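Local coordinates for protein cytosine deaminase (Klebsiella pneumoniae, PDB 4R85) that probably catalyses the hydrolytic deamination of 5-methylcytosine and cytosine, using an iron ion held in an amidohydrolase barrel, at residues Val206-Asp211 / Glu222-Glu227; Glu227-Gly232 / Leu260-Ile265; Asp173-Ile178 / Met196-Arg201; Lys255-Leu260 / Ala299-Cys304. One frame throughout, in Å; residues are numbered along the deposited sequence.

In the fold
All four contacts belong to one side of an amidohydrolase barrel and illustrate how its sheet and its outer helices are joined layer by layer. Contacts 1 and 3 press a helix onto a neighbouring strand with apolar side chains, valines meeting a leucine, and both are fully buried; strands 205-209 and 174-175 lie side by side in the sheet. Contact 1 also carries an iron ligand, whereas contact 3 reaches the substrate pocket only through I178. Contact 2 joins the ends of helices 220-231 and 250-263, with buried alanine and serine next to exposed, charged arginine. Contact 4 sets helix 250-263, shared with contact 2, on a turn entering strand 303-305, partly buried and again apolar.

Contact 1: residues Val206-Asp211 / Glu222-Glu227. With FE2 (Fe (II) ion), chain H; 17E (5-methylcytosine), chain G.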
loop_
_atom_site.group_PDB
_atom_site.type_symbol
_atom_site.label_atom_id
_atom_site.label_comp_id
_atom_site.label_asym_id
_atom_site.label_seq_id
_atom_site.Cartn_x
_atom_site.Cartn_y
_atom_site.Cartn_z
ATOM N N VAL A 206 -9.337 -28.246 0.970
ATOM C CA VAL A 206 -8.315 -28.057 2.002
ATOM C C VAL A 206 -7.674 -26.684 1.850
ATOM O O VAL A 206 -7.321 -26.287 0.743
ATOM C CB VAL A 206 -7.207 -29.125 1.871
ATOM C CG1 VAL A 206 -6.012 -28.805 2.774
ATOM C CG2 VAL A 206 -7.766 -30.495 2.193
ATOM N N ASP A 207 -7.536 -25.954 2.951
ATOM C CA ASP A 207 -6.800 -24.688 2.940
ATOM C C ASP A 207 -6.085 -24.512 4.274
ATOM O O ASP A 207 -6.723 -24.240 5.285
ATOM C CB ASP A 207 -7.741 -23.511 2.708
ATOM C CG ASP A 207 -7.007 -22.237 2.333
ATOM O OD1 ASP A 207 -7.543 -21.463 1.503
ATOM O OD2 ASP A 207 -5.896 -22.001 2.854
ATOM N N VAL A 208 -4.762 -24.647 4.257
ATOM C CA VAL A 208 -3.972 -24.763 5.476
ATOM C C VAL A 208 -3.087 -23.537 5.699
ATOM O O VAL A 208 -2.433 -23.062 4.766
ATOM C CB VAL A 208 -3.078 -26.027 5.403
ATOM C CG1 VAL A 208 -2.069 -26.051 6.539
ATOM C CG2 VAL A 208 -3.935 -27.291 5.414
ATOM N N HIS A 209 -3.076 -23.036 6.936
ATOM C CA HIS A 209 -2.099 -22.029 7.375
ATOM C C HIS A 209 -0.774 -22.752 7.499
ATOM O O HIS A 209 -0.521 -23.451 8.469
ATOM C CB HIS A 209 -2.496 -21.438 8.729
ATOM C CG HIS A 209 -3.528 -20.361 8.631
ATOM N ND1 HIS A 209 -4.810 -20.599 8.187
ATOM C CD2 HIS A 209 -3.462 -19.039 8.908
ATOM C CE1 HIS A 209 -5.493 -19.468 8.194
ATOM N NE2 HIS A 209 -4.697 -18.508 8.630
ATOM N N CYS A 210 0.074 -22.610 6.502
ATOM C CA CYS A 210 1.090 -23.628 6.341
ATOM C C CYS A 210 2.403 -23.393 7.094
ATOM O O CYS A 210 2.775 -24.172 7.964
ATOM C CB CYS A 210 1.318 -23.909 4.859
ATOM S SG CYS A 210 2.169 -25.432 4.669
ATOM N N ASP A 211 3.115 -22.339 6.757
ATOM C CA ASP A 211 4.369 -22.060 7.442
ATOM C C ASP A 211 4.446 -20.559 7.706
ATOM O O ASP A 211 5.287 -19.854 7.137
ATOM C CB ASP A 211 5.562 -22.537 6.588
ATOM C CG ASP A 211 5.652 -24.070 6.489
ATOM O OD1 ASP A 211 5.456 -24.620 5.380
ATOM O OD2 ASP A 211 5.936 -24.731 7.521
ATOM N N GLU A 222 6.097 -29.087 2.256
ATOM C CA GLU A 222 6.448 -30.317 1.525
ATOM C C GLU A 222 5.542 -31.487 1.907
ATOM O O GLU A 222 5.208 -32.313 1.068
ATOM C CB GLU A 222 7.922 -30.705 1.708
ATOM C CG GLU A 222 8.290 -31.184 3.129
ATOM C CD GLU A 222 9.758 -31.584 3.274
ATOM O OE1 GLU A 222 10.060 -32.476 4.108
ATOM O OE2 GLU A 222 10.612 -30.991 2.576
ATOM N N VAL A 223 5.146 -31.559 3.176
ATOM C CA VAL A 223 4.283 -32.650 3.622
ATOM C C VAL A 223 2.897 -32.505 3.007
ATOM O O VAL A 223 2.311 -33.472 2.529
ATOM C CB VAL A 223 4.156 -32.687 5.163
ATOM C CG1 VAL A 223 3.299 -33.879 5.593
ATOM C CG2 VAL A 223 5.530 -32.765 5.788
ATOM N N LEU A 224 2.385 -31.282 3.015
ATOM C CA LEU A 224 1.072 -31.003 2.458
ATOM C C LEU A 224 1.035 -31.268 0.945
ATOM O O LEU A 224 0.110 -31.917 0.436
ATOM C CB LEU A 224 0.689 -29.547 2.754
ATOM C CG LEU A 224 -0.635 -29.053 2.161
ATOM C CD1 LEU A 224 -1.802 -29.801 2.779
ATOM C CD2 LEU A 224 -0.805 -27.549 2.352
ATOM N N ALA A 225 2.035 -30.766 0.236
ATOM C CA ALA A 225 2.073 -30.918 -1.223
ATOM C C ALA A 225 2.219 -32.390 -1.597
ATOM O O ALA A 225 1.586 -32.863 -2.549
ATOM C CB ALA A 225 3.210 -30.081 -1.827
ATOM N N GLU A 226 3.037 -33.127 -0.848
ATOM C CA GLU A 226 3.183 -34.551 -1.156
ATOM C C GLU A 226 1.893 -35.344 -0.908
ATOM O O GLU A 226 1.533 -36.207 -1.704
ATOM C CB GLU A 226 4.389 -35.172 -0.435
ATOM C CG GLU A 226 4.548 -36.701 -0.604
ATOM C CD GLU A 226 4.851 -37.169 -2.039
ATOM O OE1 GLU A 226 4.928 -36.343 -2.973
ATOM O OE2 GLU A 226 5.018 -38.392 -2.228
ATOM N N GLU A 227 1.191 -35.055 0.187
ATOM C CA GLU A 227 -0.080 -35.728 0.424
ATOM C C GLU A 227 -1.070 -35.405 -0.686
ATOM O O GLU A 227 -1.791 -36.280 -1.161
ATOM C CB GLU A 227 -0.652 -35.329 1.790
ATOM C CG GLU A 227 0.139 -35.949 2.945
ATOM C CD GLU A 227 0.308 -37.457 2.758
ATOM O OE1 GLU A 227 1.463 -37.946 2.801
ATOM O OE2 GLU A 227 -0.716 -38.153 2.556
HETATM FE FE FE2 H . -4.921 -16.299 7.855
HETATM N N1 17E G . -4.418 -16.662 12.945
HETATM C C2 17E G . -3.290 -17.072 12.365
HETATM O O2 17E G . -2.690 -18.226 12.800
HETATM N N3 17E G . -2.728 -16.388 11.364
HETATM C C4 17E G . -3.290 -15.252 10.917
HETATM N N4 17E G . -2.680 -14.528 9.848
HETATM C C5 17E G . -4.473 -14.784 11.493
HETATM C C6 17E G . -5.025 -15.532 12.529
HETATM C CM5 17E G . -5.114 -13.524 11.006
#
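The iron ion is held by NE2 of H209 at 2.4 Å, while V208 and C210, the residues flanking this histidine, turn their side chains the other way, onto L224. H56, H58, H241 and D308 complete the metal site. With CG of H209 anti to its carbonyl carbon (chi1 -82°), the imidazole extends from the strand to the iron and runs beside the bound 5-methylcytosine, to which it lies obliquely; its CD2 comes 3.7 Å from N3 of the base.

Behind the metal the chemistry is wholly apolar. L224 enters with both methyls: CD2 lies 4.1 Å from CB of V208 and 4.3 Å from SG of C210, and CD1 reaches CG1 of V206, also at 4.3 Å. Extension of L224 from the helix, CG anti to the backbone N (chi1 176°), lets its fork span these three residues. In this beta-alpha-beta unit of the TIM barrel the strand alternates: V206 and V208 face helix 220-231, whereas D207 and H209 belong to the inner side of the sheet. V237 and A239 of the next strand, 237-240, touch the same leucine. On the inner side both carboxylate oxygens of D207 are engaged, OD1 in a salt bridge with R115 and OD2 in a hydrogen bond with S240.

Contact 2: residues Glu227-Gly232 / Leu260-Ile265; sequences EARVRG and LKASGI
R229 meets S263 through the root of its side chain, CB lying 3.9 Å from CA of S263, where the two backbones come within 4.3 Å, CA to CA. From there the arginine runs along the surface of the second helix, its CD 4.3 Å from CB of A262. A bend at chi3 (65°) then takes the guanidinium away from A262, and its NE forms a salt bridge with E226 of its own helix.

One residue earlier, A228 makes the tighter apolar touch, CB to CG2 of I265 at 3.6 Å, on the buried side of the interface. S263 is small enough for the close approach, and its hydroxyl is used within its own segment: OG donates to O of L260 at 2.8 Å and accepts from N of I265 in a nearly straight bond (172°), an ST turn. R231, which turns to the other neighbour, grips OE2 of E227 with NE and NH2, and its NH1 binds D197 and Q200 of helix 185-202. G232 ends the first helix in a Schellman motif and G264, also with positive phi, ends the second: two adjacent outer helices of a TIM barrel, packed where their C-terminal ends adjoin.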
loop_
_atom_site.group_PDB
_atom_site.type_symbol
_atom_site.label_atom_id
_atom_site.label_comp_id
_atom_site.label_asym_id
_atom_site.label_seq_id
_atom_site.Cartn_x
_atom_site.Cartn_y
_atom_site.Cartn_z
ATOM N N GLU A 227 1.191 -35.055 0.187
ATOM C CA GLU A 227 -0.080 -35.728 0.424
ATOM C C GLU A 227 -1.070 -35.405 -0.686
ATOM O O GLU A 227 -1.791 -36.280 -1.161
ATOM C CB GLU A 227 -0.652 -35.329 1.790
ATOM C CG GLU A 227 0.139 -35.949 2.945
ATOM C CD GLU A 227 0.308 -37.457 2.758
ATOM O OE1 GLU A 227 1.463 -37.946 2.801
ATOM O OE2 GLU A 227 -0.716 -38.153 2.556
ATOM N N ALA A 228 -1.116 -34.141 -1.090
ATOM C CA ALA A 228 -2.019 -33.743 -2.154
ATOM C C ALA A 228 -1.689 -34.486 -3.454
ATOM O O ALA A 228 -2.594 -34.926 -4.172
ATOM C CB ALA A 228 -1.947 -32.249 -2.364
ATOM N N ARG A 229 -0.396 -34.626 -3.749
ATOM C CA ARG A 229 0.046 -35.272 -4.997
ATOM C C ARG A 229 -0.320 -36.757 -4.999
ATOM O O ARG A 229 -0.914 -37.263 -5.949
ATOM C CB ARG A 229 1.563 -35.110 -5.197
ATOM C CG ARG A 229 2.067 -35.643 -6.558
ATOM C CD ARG A 229 3.587 -35.850 -6.585
ATOM N NE ARG A 229 3.995 -36.896 -5.650
ATOM C CZ ARG A 229 4.011 -38.196 -5.935
ATOM N NH1 ARG A 229 3.653 -38.616 -7.143
ATOM N NH2 ARG A 229 4.390 -39.078 -5.013
ATOM N N VAL A 230 0.029 -37.442 -3.915
ATOM C CA VAL A 230 -0.231 -38.876 -3.769
ATOM C C VAL A 230 -1.727 -39.197 -3.803
ATOM O O VAL A 230 -2.154 -40.207 -4.382
ATOM C CB VAL A 230 0.402 -39.400 -2.459
ATOM C CG1 VAL A 230 -0.199 -40.738 -2.045
ATOM C CG2 VAL A 230 1.908 -39.508 -2.612
ATOM N N ARG A 231 -2.526 -38.323 -3.201
ATOM C CA ARG A 231 -3.962 -38.555 -3.090
ATOM C C ARG A 231 -4.705 -38.062 -4.332
ATOM O O ARG A 231 -5.891 -38.316 -4.496
ATOM C CB ARG A 231 -4.509 -37.888 -1.823
ATOM C CG ARG A 231 -4.028 -38.527 -0.524
ATOM C CD ARG A 231 -4.202 -37.555 0.627
ATOM N NE ARG A 231 -3.468 -37.950 1.837
ATOM C CZ ARG A 231 -4.025 -38.465 2.931
ATOM N NH1 ARG A 231 -5.332 -38.667 2.987
ATOM N NH2 ARG A 231 -3.264 -38.766 3.982
ATOM N N GLY A 232 -3.995 -37.357 -5.209
ATOM C CA GLY A 232 -4.586 -36.832 -6.425
ATOM C C GLY A 232 -5.567 -35.698 -6.176
ATOM O O GLY A 232 -6.518 -35.511 -6.931
ATOM N N LEU A 260 6.094 -28.904 -5.862
ATOM C CA LEU A 260 4.999 -27.941 -5.803
ATOM C C LEU A 260 4.250 -27.928 -7.129
ATOM O O LEU A 260 3.019 -27.953 -7.148
ATOM C CB LEU A 260 5.497 -26.540 -5.444
ATOM C CG LEU A 260 6.113 -26.353 -4.055
ATOM C CD1 LEU A 260 6.377 -24.872 -3.779
ATOM C CD2 LEU A 260 5.199 -26.937 -2.958
ATOM N N LYS A 261 5.004 -27.919 -8.230
ATOM C CA LYS A 261 4.421 -27.990 -9.566
ATOM C C LYS A 261 3.652 -29.291 -9.796
ATOM O O LYS A 261 2.523 -29.272 -10.288
ATOM C CB LYS A 261 5.509 -27.850 -10.634
ATOM C CG LYS A 261 4.962 -27.835 -12.054
ATOM C CD LYS A 261 3.955 -26.705 -12.218
ATOM C CE LYS A 261 3.515 -26.535 -13.664
ATOM N NZ LYS A 261 2.360 -25.600 -13.751
ATOM N N ALA A 262 4.274 -30.417 -9.454
ATOM C CA ALA A 262 3.665 -31.724 -9.679
ATOM C C ALA A 262 2.398 -31.908 -8.838
ATOM O O ALA A 262 1.460 -32.585 -9.260
ATOM C CB ALA A 262 4.663 -32.830 -9.380
ATOM N N SER A 263 2.363 -31.290 -7.658
ATOM C CA SER A 263 1.243 -31.491 -6.733
ATOM C C SER A 263 -0.037 -30.808 -7.215
ATOM O O SER A 263 -1.149 -31.271 -6.939
ATOM C CB SER A 263 1.599 -30.972 -5.342
ATOM O OG SER A 263 1.562 -29.551 -5.317
ATOM N N GLY A 264 0.126 -29.695 -7.919
ATOM C CA GLY A 264 -1.002 -28.957 -8.456
ATOM C C GLY A 264 -1.727 -28.093 -7.437
ATOM O O GLY A 264 -2.781 -27.545 -7.753
ATOM N N ILE A 265 -1.169 -27.946 -6.233
ATOM C CA ILE A 265 -1.834 -27.138 -5.202
ATOM C C ILE A 265 -1.773 -25.635 -5.477
ATOM O O ILE A 265 -0.952 -25.171 -6.277
ATOM C CB ILE A 265 -1.301 -27.419 -3.773
ATOM C CG1 ILE A 265 0.100 -26.830 -3.567
ATOM C CG2 ILE A 265 -1.353 -28.910 -3.460
ATOM C CD1 ILE A 265 0.600 -26.935 -2.121
#

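Contact 3: residues Asp173-Ile178 / Met196-Arg201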
loop_
_atom_site.group_PDB
_atom_site.type_symbol
_atom_site.label_atom_id
_atom_site.label_comp_id
_atom_site.label_asym_id
_atom_site.label_seq_id
_atom_site.Cartn_x
_atom_site.Cartn_y
_atom_site.Cartn_z
ATOM N N ASP A 173 -17.028 -26.179 4.605
ATOM C CA ASP A 173 -16.727 -26.662 3.252
ATOM C C ASP A 173 -15.253 -27.024 3.085
ATOM O O ASP A 173 -14.893 -27.801 2.193
ATOM C CB ASP A 173 -17.045 -25.585 2.209
ATOM C CG ASP A 173 -18.275 -24.775 2.547
ATOM O OD1 ASP A 173 -19.379 -25.162 2.105
ATOM O OD2 ASP A 173 -18.140 -23.745 3.248
ATOM N N VAL A 174 -14.398 -26.420 3.908
ATOM C CA VAL A 174 -12.956 -26.569 3.735
ATOM C C VAL A 174 -12.284 -27.022 5.027
ATOM O O VAL A 174 -12.637 -26.557 6.120
ATOM C CB VAL A 174 -12.306 -25.238 3.262
ATOM C CG1 VAL A 174 -10.875 -25.470 2.782
ATOM C CG2 VAL A 174 -13.123 -24.609 2.157
ATOM N N VAL A 175 -11.326 -27.941 4.902
ATOM C CA VAL A 175 -10.545 -28.398 6.048
ATOM C C VAL A 175 -9.284 -27.552 6.213
ATOM O O VAL A 175 -8.481 -27.428 5.277
ATOM C CB VAL A 175 -10.126 -29.870 5.905
ATOM C CG1 VAL A 175 -9.196 -30.265 7.045
ATOM C CG2 VAL A 175 -11.354 -30.781 5.861
ATOM N N GLY A 176 -9.098 -26.986 7.409
ATOM C CA GLY A 176 -7.951 -26.134 7.674
ATOM C C GLY A 176 -6.845 -26.822 8.456
ATOM O O GLY A 176 -6.885 -28.030 8.671
ATOM N N GLY A 177 -5.854 -26.046 8.884
ATOM C CA GLY A 177 -4.757 -26.583 9.667
ATOM C C GLY A 177 -3.748 -25.508 10.028
ATOM O O GLY A 177 -3.831 -24.389 9.529
ATOM N N ILE A 178 -2.791 -25.852 10.888
ATOM C CA ILE A 178 -1.746 -24.905 11.285
ATOM C C ILE A 178 -0.490 -25.662 11.770
ATOM O O ILE A 178 -0.030 -25.488 12.903
ATOM C CB ILE A 178 -2.305 -23.876 12.334
ATOM C CG1 ILE A 178 -1.372 -22.668 12.485
ATOM C CG2 ILE A 178 -2.664 -24.557 13.674
ATOM C CD1 ILE A 178 -1.858 -21.628 13.480
ATOM N N MET A 196 -5.692 -34.178 5.997
ATOM C CA MET A 196 -5.873 -34.707 4.648
ATOM C C MET A 196 -6.796 -35.929 4.646
ATOM O O MET A 196 -7.649 -36.060 3.771
ATOM C CB MET A 196 -4.520 -35.015 3.986
ATOM C CG MET A 196 -3.681 -33.773 3.706
ATOM S SD MET A 196 -4.410 -32.622 2.505
ATOM C CE MET A 196 -3.981 -33.432 0.950
ATOM N N ASP A 197 -6.644 -36.811 5.637
ATOM C CA ASP A 197 -7.559 -37.945 5.786
ATOM C C ASP A 197 -8.991 -37.463 6.001
ATOM O O ASP A 197 -9.934 -38.004 5.412
ATOM C CB ASP A 197 -7.156 -38.836 6.971
ATOM C CG ASP A 197 -5.912 -39.670 6.691
ATOM O OD1 ASP A 197 -5.524 -39.795 5.508
ATOM O OD2 ASP A 197 -5.335 -40.215 7.657
ATOM N N LEU A 198 -9.147 -36.475 6.883
ATOM C CA LEU A 198 -10.445 -35.857 7.145
ATOM C C LEU A 198 -11.082 -35.318 5.857
ATOM O O LEU A 198 -12.223 -35.639 5.542
ATOM C CB LEU A 198 -10.289 -34.725 8.172
ATOM C CG LEU A 198 -11.566 -34.065 8.703
ATOM C CD1 LEU A 198 -12.449 -35.074 9.433
ATOM C CD2 LEU A 198 -11.210 -32.865 9.613
ATOM N N ALA A 199 -10.347 -34.498 5.117
ATOM C CA ALA A 199 -10.855 -33.944 3.859
ATOM C C ALA A 199 -11.253 -35.030 2.870
ATOM O O ALA A 199 -12.278 -34.914 2.196
ATOM C CB ALA A 199 -9.839 -33.027 3.235
ATOM N N GLN A 200 -10.452 -36.089 2.782
ATOM C CA GLN A 200 -10.781 -37.180 1.855
ATOM C C GLN A 200 -12.003 -37.961 2.289
ATOM O O GLN A 200 -12.826 -38.352 1.462
ATOM C CB GLN A 200 -9.611 -38.150 1.690
ATOM C CG GLN A 200 -8.630 -37.737 0.637
ATOM C CD GLN A 200 -7.779 -38.893 0.147
ATOM O OE1 GLN A 200 -7.019 -39.492 0.910
ATOM N NE2 GLN A 200 -7.901 -39.210 -1.130
ATOM N N ARG A 201 -12.117 -38.209 3.589
ATOM C CA ARG A 201 -13.234 -38.989 4.097
ATOM C C ARG A 201 -14.577 -38.274 3.908
ATOM O O ARG A 201 -15.593 -38.914 3.651
ATOM C CB ARG A 201 -13.015 -39.367 5.561
ATOM C CG ARG A 201 -14.193 -40.104 6.160
ATOM C CD ARG A 201 -13.746 -41.227 7.061
ATOM N NE ARG A 201 -14.876 -42.040 7.503
ATOM C CZ ARG A 201 -14.800 -42.942 8.475
ATOM N NH1 ARG A 201 -13.648 -43.139 9.102
ATOM N NH2 ARG A 201 -15.873 -43.640 8.823
#
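V175 divides its two methyls between two consecutive residues of helix 185-202. CG2 rests on A199, 3.8 Å from both its CB and its CA, and so touches the helix backbone itself as well as the small side chain. CG1, anti to the valine backbone N (chi1 174°), meets CD2 of L198 at 4.2 Å, and the two side chains cross obliquely. Alanine at the point of closest approach lets strand and helix come together to 6.0 Å between the CA atoms of V175 and A199, while the longer leucine covers the valine from one flank.

The next shell comes largely from helix 160-170. I168 lies against both V175 and L198, M164 adds to the cover of the valine, and T165 adds to that of the leucine. The valine is fixed from beneath by the sheet, since its backbone is hydrogen-bonded to L205 and D207 of the adjacent parallel strand. V174 points away from the helix, and beyond the two glycines G176 and G177 the chain delivers I178 to the 5-methylcytosine pocket. This is the first half of a beta-alpha-beta crossover in the amidohydrolase barrel: strand 174-175 is covered by helix 185-202, which leads into strand 205-209; A199 also packs on V206 of that strand, and the side chain of M196 links the same helix to L224 and A228 of helix 220-231.

Contact 4: residues Lys255-Leu260 / Ala299-Cys304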
loop_
_atom_site.group_PDB
_atom_site.type_symbol
_atom_site.label_atom_id
_atom_site.label_comp_id
_atom_site.label_asym_id
_atom_site.label_seq_id
_atom_site.Cartn_x
_atom_site.Cartn_y
_atom_site.Cartn_z
ATOM N N LYS A 255 14.596 -27.417 -5.342
ATOM C CA LYS A 255 14.178 -28.815 -5.350
ATOM C C LYS A 255 12.692 -28.932 -5.028
ATOM O O LYS A 255 11.964 -29.701 -5.664
ATOM C CB LYS A 255 14.983 -29.627 -4.329
ATOM C CG LYS A 255 14.503 -31.073 -4.206
ATOM C CD LYS A 255 15.078 -31.778 -2.994
ATOM C CE LYS A 255 14.148 -31.700 -1.790
ATOM N NZ LYS A 255 13.165 -32.831 -1.736
ATOM N N LEU A 256 12.261 -28.187 -4.013
ATOM C CA LEU A 256 10.869 -28.179 -3.570
ATOM C C LEU A 256 9.883 -27.778 -4.675
ATOM O O LEU A 256 8.781 -28.323 -4.755
ATOM C CB LEU A 256 10.709 -27.240 -2.374
ATOM C CG LEU A 256 9.315 -27.074 -1.765
ATOM C CD1 LEU A 256 8.759 -28.410 -1.217
ATOM C CD2 LEU A 256 9.353 -26.021 -0.674
ATOM N N PHE A 257 10.276 -26.823 -5.518
ATOM C CA PHE A 257 9.392 -26.346 -6.594
ATOM C C PHE A 257 8.960 -27.454 -7.556
ATOM O O PHE A 257 7.903 -27.371 -8.181
ATOM C CB PHE A 257 10.054 -25.205 -7.388
ATOM C CG PHE A 257 9.612 -23.836 -6.954
ATOM C CD1 PHE A 257 9.200 -22.902 -7.889
ATOM C CD2 PHE A 257 9.593 -23.493 -5.610
ATOM C CE1 PHE A 257 8.782 -21.647 -7.505
ATOM C CE2 PHE A 257 9.188 -22.228 -5.207
ATOM C CZ PHE A 257 8.781 -21.302 -6.156
ATOM N N ARG A 258 9.779 -28.485 -7.693
ATOM C CA ARG A 258 9.405 -29.587 -8.565
ATOM C C ARG A 258 8.184 -30.317 -8.012
ATOM O O ARG A 258 7.262 -30.654 -8.752
ATOM C CB ARG A 258 10.596 -30.524 -8.752
ATOM C CG ARG A 258 11.795 -29.800 -9.366
ATOM C CD ARG A 258 13.071 -30.616 -9.270
ATOM N NE ARG A 258 13.067 -31.739 -10.200
ATOM C CZ ARG A 258 13.407 -31.643 -11.483
ATOM N NH1 ARG A 258 13.376 -32.716 -12.265
ATOM N NH2 ARG A 258 13.764 -30.474 -11.989
ATOM N N LEU A 259 8.180 -30.550 -6.703
ATOM C CA LEU A 259 7.031 -31.146 -6.028
ATOM C C LEU A 259 5.841 -30.192 -6.085
ATOM O O LEU A 259 4.708 -30.614 -6.319
ATOM C CB LEU A 259 7.366 -31.422 -4.554
ATOM C CG LEU A 259 6.181 -31.803 -3.659
ATOM C CD1 LEU A 259 5.430 -33.014 -4.223
ATOM C CD2 LEU A 259 6.661 -32.079 -2.229
ATOM N N LEU A 260 6.094 -28.904 -5.862
ATOM C CA LEU A 260 4.999 -27.941 -5.803
ATOM C C LEU A 260 4.250 -27.928 -7.129
ATOM O O LEU A 260 3.019 -27.953 -7.148
ATOM C CB LEU A 260 5.497 -26.540 -5.444
ATOM C CG LEU A 260 6.113 -26.353 -4.055
ATOM C CD1 LEU A 260 6.377 -24.872 -3.779
ATOM C CD2 LEU A 260 5.199 -26.937 -2.958
ATOM N N ALA A 299 6.696 -20.149 -12.412
ATOM C CA ALA A 299 6.785 -21.603 -12.496
ATOM C C ALA A 299 5.471 -22.230 -12.973
ATOM O O ALA A 299 5.390 -23.442 -13.148
ATOM C CB ALA A 299 7.189 -22.190 -11.137
ATOM N N GLY A 300 4.448 -21.407 -13.177
ATOM C CA GLY A 300 3.159 -21.906 -13.631
ATOM C C GLY A 300 2.275 -22.400 -12.491
ATOM O O GLY A 300 1.331 -23.151 -12.700
ATOM N N ILE A 301 2.588 -21.974 -11.276
ATOM C CA ILE A 301 1.857 -22.414 -10.088
ATOM C C ILE A 301 0.854 -21.316 -9.753
ATOM O O ILE A 301 1.187 -20.137 -9.805
ATOM C CB ILE A 301 2.842 -22.671 -8.938
ATOM C CG1 ILE A 301 3.699 -23.907 -9.257
ATOM C CG2 ILE A 301 2.126 -22.822 -7.581
ATOM C CD1 ILE A 301 4.911 -24.058 -8.355
ATOM N N ASN A 302 -0.384 -21.697 -9.461
ATOM C CA ASN A 302 -1.419 -20.709 -9.178
ATOM C C ASN A 302 -1.219 -20.044 -7.820
ATOM O O ASN A 302 -1.199 -20.723 -6.797
ATOM C CB ASN A 302 -2.797 -21.350 -9.205
ATOM C CG ASN A 302 -3.907 -20.321 -9.197
ATOM O OD1 ASN A 302 -3.907 -19.397 -10.006
ATOM N ND2 ASN A 302 -4.844 -20.462 -8.270
ATOM N N VAL A 303 -1.096 -18.720 -7.816
ATOM C CA VAL A 303 -0.932 -17.967 -6.564
ATOM C C VAL A 303 -1.843 -16.734 -6.609
ATOM O O VAL A 303 -2.145 -16.213 -7.685
ATOM C CB VAL A 303 0.564 -17.584 -6.325
ATOM C CG1 VAL A 303 1.092 -16.715 -7.465
ATOM C CG2 VAL A 303 0.774 -16.893 -4.970
ATOM N N CYS A 304 -2.325 -16.292 -5.455
ATOM C CA CYS A 304 -3.173 -15.108 -5.423
ATOM C C CYS A 304 -3.006 -14.335 -4.116
ATOM O O CYS A 304 -2.306 -14.794 -3.220
ATOM C CB CYS A 304 -4.630 -15.499 -5.656
ATOM S SG CYS A 304 -5.283 -16.583 -4.375
#
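A Schellman motif at G300, which ends helix 293-298, sets A299 and I301 against F257 and L260 of the neighbouring helix 250-263. The phenyl ring receives A299 at its edge, near the ring plane: CB of the alanine is 3.9 Å from CD1 and 4.0 Å from CE1 of F257. I301 buries the most surface here. Its CG1 is anti to the carbonyl carbon (chi1 -69°) and the chain beyond is extended (chi2 166°), which carries CD1 of I301 to the helix, 3.9 Å from CB of L260. The methyl thus packs on the leucine near its backbone, and approaches CD1 of F257 more loosely at 4.5 Å.

In the barrel, the chain at I301 is about to enter strand 303-305, which runs parallel to strand 266-269, so the contact joins an outer helix to the approach of a strand that does not directly follow it in the chain. G300, at positive phi (85°), turns the chain here, and its carbonyl O accepts a hydrogen bond from NZ of K261. F267 of strand 266-269 packs against both I301 and L260, and L296 of helix 293-298 against both I301 and F257.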